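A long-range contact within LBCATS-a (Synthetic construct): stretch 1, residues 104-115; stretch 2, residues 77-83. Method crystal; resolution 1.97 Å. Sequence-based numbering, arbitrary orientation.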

# COMPACT_ATOMS: atom_id res chain seq x y z
N ASN A 104 12.51 5.05 36.79
CA ASN A 104 13.20 3.86 36.30
C ASN A 104 14.68 3.82 36.66
O ASN A 104 15.20 2.70 36.85
CB ASN A 104 13.06 3.70 34.79
CG ASN A 104 13.39 2.31 34.37
OD1 ASN A 104 12.75 1.38 34.81
ND2 ASN A 104 14.42 2.14 33.54
N PRO A 105 15.44 4.92 36.71
CA PRO A 105 16.82 4.79 37.22
C PRO A 105 16.86 4.33 38.67
O PRO A 105 17.72 3.53 39.04
CB PRO A 105 17.39 6.21 37.06
CG PRO A 105 16.68 6.72 35.87
CD PRO A 105 15.24 6.21 36.02
N ILE A 106 15.93 4.82 39.49
CA ILE A 106 15.78 4.37 40.88
C ILE A 106 15.40 2.89 40.92
O ILE A 106 16.05 2.07 41.58
CB ILE A 106 14.71 5.20 41.60
CG1 ILE A 106 15.22 6.60 41.91
CG2 ILE A 106 14.24 4.49 42.88
CD1 ILE A 106 14.16 7.40 42.62
N PHE A 107 14.27 2.56 40.31
CA PHE A 107 14.04 1.16 39.99
C PHE A 107 15.26 0.78 39.15
O PHE A 107 15.96 1.66 38.66
CB PHE A 107 12.70 1.03 39.26
CG PHE A 107 12.07 -0.33 39.36
CD1 PHE A 107 11.11 -0.60 40.32
CD2 PHE A 107 12.43 -1.33 38.49
CE1 PHE A 107 10.52 -1.83 40.40
CE2 PHE A 107 11.86 -2.57 38.57
CZ PHE A 107 10.90 -2.82 39.53
N ARG A 108 15.61 -0.48 39.09
CA ARG A 108 16.84 -0.78 38.36
C ARG A 108 18.06 -0.63 39.26
O ARG A 108 18.78 -1.60 39.46
CB ARG A 108 17.04 0.12 37.12
CG ARG A 108 18.14 -0.38 36.17
CD ARG A 108 17.83 -1.79 35.78
NE ARG A 108 18.91 -2.46 35.05
CZ ARG A 108 19.85 -3.21 35.62
NH1 ARG A 108 19.89 -3.37 36.94
NH2 ARG A 108 20.78 -3.78 34.87
N TYR A 109 18.32 0.59 39.78
CA TYR A 109 19.34 0.72 40.81
C TYR A 109 19.02 -0.20 41.98
O TYR A 109 19.90 -0.90 42.50
CB TYR A 109 19.46 2.16 41.31
CG TYR A 109 20.72 2.42 42.14
CD1 TYR A 109 21.88 2.93 41.54
CD2 TYR A 109 20.77 2.13 43.50
CE1 TYR A 109 23.04 3.17 42.27
CE2 TYR A 109 21.93 2.37 44.25
CZ TYR A 109 23.06 2.89 43.62
OH TYR A 109 24.22 3.11 44.33
N GLY A 110 17.74 -0.25 42.37
CA GLY A 110 17.30 -1.02 43.50
C GLY A 110 16.75 -0.03 44.50
O GLY A 110 17.49 0.85 44.94
N ILE A 111 15.46 -0.13 44.83
CA ILE A 111 14.79 0.95 45.56
C ILE A 111 15.45 1.17 46.92
O ILE A 111 15.90 2.28 47.25
CB ILE A 111 13.29 0.65 45.72
CG1 ILE A 111 12.59 0.71 44.36
CG2 ILE A 111 12.66 1.60 46.69
CD1 ILE A 111 11.14 0.28 44.42
N GLU A 112 15.51 0.12 47.73
CA GLU A 112 16.10 0.25 49.06
C GLU A 112 17.59 0.55 48.96
O GLU A 112 18.12 1.36 49.72
CB GLU A 112 15.84 -1.02 49.87
CG GLU A 112 16.12 -2.31 49.12
CD GLU A 112 17.46 -2.93 49.50
OE1 GLU A 112 17.85 -3.93 48.86
OE2 GLU A 112 18.11 -2.42 50.43
N ARG A 113 18.27 -0.09 48.01
CA ARG A 113 19.68 0.20 47.81
C ARG A 113 19.91 1.66 47.45
O ARG A 113 20.94 2.24 47.80
CB ARG A 113 20.24 -0.73 46.74
CG ARG A 113 21.62 -0.38 46.28
CD ARG A 113 22.10 -1.36 45.22
NE ARG A 113 23.40 -0.96 44.70
CZ ARG A 113 23.63 -0.62 43.44
NH1 ARG A 113 22.65 -0.66 42.54
NH2 ARG A 113 24.85 -0.25 43.07
N PHE A 114 18.95 2.26 46.74
CA PHE A 114 19.09 3.65 46.32
C PHE A 114 18.89 4.61 47.48
O PHE A 114 19.68 5.54 47.67
CB PHE A 114 18.10 3.96 45.19
CG PHE A 114 18.01 5.42 44.88
CD1 PHE A 114 18.98 6.04 44.12
CD2 PHE A 114 16.97 6.17 45.37
CE1 PHE A 114 18.90 7.38 43.84
CE2 PHE A 114 16.90 7.53 45.10
CZ PHE A 114 17.85 8.12 44.33
N VAL A 115 17.84 4.39 48.27
CA VAL A 115 17.61 5.23 49.44
C VAL A 115 18.73 5.05 50.46
O VAL A 115 19.14 6.01 51.13
CB VAL A 115 16.23 4.91 50.05
CG1 VAL A 115 15.90 5.89 51.16
CG2 VAL A 115 15.16 4.95 48.97
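Stretch 2 77-83: TLDKVFE

Stretch 2 is helical from L78 through E83, and the helix continues beyond it; it is entered through T77, whose phi/psi of -130/166 lies outside the helical region. T77 occupies the N-cap position: its OG1, held at chi1 = 64° (p), accepts a capping bond from K80 N at 3.2 Å.

This helix faces two helical segments of stretch 1. G110, with positive phi (117/118), lies between the two segments, which relate differently to stretch 2. The axis of 104-109 crosses that of 78-83 at -94°, almost perpendicular, with a closest approach of 12.6 Å; the axis of 111-115 runs in nearly the same direction, 21° away, at 12.9 Å. The contact is made mostly by side chains, with P105 O the backbone exception, and the nearest CA atoms, those of P105 and L78, are still 7.8 Å apart.

The main bump is L78, which loses 80 Å² to stretch 1. Its CA-to-CB bond points toward the other stretch, and its side chain enters a shallow hollow. L78 CD1 lies 3.8 Å from P105 O and 3.7 Å from Y109 CD1, and both L78 methyls, CD1 and CD2, lie 3.9 Å from F114 CE1; CD2 is at the edge of that ring, near its plane. The hollow is therefore lined from both segments of stretch 1, and one leucine touches both segments.

One turn later, F82 extends the apolar patch, touching both Y109 and F114. Its CZ approaches F114 CE1 at 3.6 Å, and its CE2 lies 4.0 Å from Y109 CZ. Toward the face of Y109 it presents an edge, in an offset edge-to-face arrangement with centroids 5.9 Å apart and planes at 65°. The F114 pair is oblique, its planes inclined at 48°. F114 starts from a CA-to-CB bond directed sideways, yet with chi1 at 169° (t) the end of its side chain comes nearer stretch 2.

Y109 projects toward stretch 2 and carries its hydroxyl past the apolar patch to D79, where Y109 OH donates a hydrogen bond to D79 OD1 at 3.1 Å. The oxygen lies at the ring edge, near its plane. R113 contributes less: R113 NH2 is 4.4 Å from D79 OD1, beyond a salt bridge, and the oxygen lies well out of the guanidinium plane. Its NH1 instead donates to Y109 O at 2.8 Å, tying the two segments together across G110. In all, 311 Å² is buried, summed over both sides.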

# COMPACT_ATOMS: atom_id res chain seq x y z
N THR A 77 26.15 9.04 35.63
CA THR A 77 25.38 7.93 36.19
C THR A 77 25.00 8.28 37.62
O THR A 77 25.54 9.21 38.22
CB THR A 77 26.18 6.62 36.20
OG1 THR A 77 27.31 6.76 37.06
CG2 THR A 77 26.63 6.24 34.78
N LEU A 78 24.05 7.51 38.17
CA LEU A 78 23.67 7.68 39.57
C LEU A 78 24.89 7.57 40.47
O LEU A 78 25.15 8.45 41.30
CB LEU A 78 22.62 6.65 39.97
CG LEU A 78 21.18 7.12 39.94
CD1 LEU A 78 20.26 6.03 40.44
CD2 LEU A 78 21.05 8.39 40.79
N ASP A 79 25.66 6.50 40.31
CA ASP A 79 26.86 6.31 41.13
C ASP A 79 27.80 7.51 41.07
O ASP A 79 28.44 7.84 42.07
CB ASP A 79 27.60 5.04 40.70
CG ASP A 79 26.95 3.77 41.23
OD1 ASP A 79 26.51 3.77 42.40
OD2 ASP A 79 26.88 2.78 40.47
N LYS A 80 27.89 8.17 39.91
CA LYS A 80 28.81 9.30 39.77
C LYS A 80 28.27 10.55 40.47
O LYS A 80 29.05 11.35 41.01
CB LYS A 80 29.07 9.59 38.29
CG LYS A 80 30.06 8.63 37.64
CD LYS A 80 30.09 8.79 36.12
CE LYS A 80 30.98 7.75 35.46
NZ LYS A 80 30.82 7.73 33.98
N VAL A 81 26.96 10.76 40.46
CA VAL A 81 26.42 11.91 41.18
C VAL A 81 26.54 11.68 42.69
O VAL A 81 26.86 12.61 43.45
CB VAL A 81 24.97 12.18 40.74
CG1 VAL A 81 24.47 13.55 41.29
CG2 VAL A 81 24.90 12.17 39.21
N PHE A 82 26.34 10.43 43.14
CA PHE A 82 26.60 10.08 44.54
C PHE A 82 28.02 10.42 44.96
O PHE A 82 28.25 10.98 46.04
CB PHE A 82 26.33 8.59 44.75
CG PHE A 82 24.87 8.25 44.92
CD1 PHE A 82 24.04 9.03 45.70
CD2 PHE A 82 24.34 7.13 44.30
CE1 PHE A 82 22.70 8.71 45.85
CE2 PHE A 82 23.00 6.80 44.46
CZ PHE A 82 22.18 7.59 45.22
N GLU A 83 29.01 10.06 44.13
CA GLU A 83 30.39 10.37 44.48
C GLU A 83 30.61 11.87 44.54
O GLU A 83 31.35 12.37 45.39
CB GLU A 83 31.36 9.71 43.50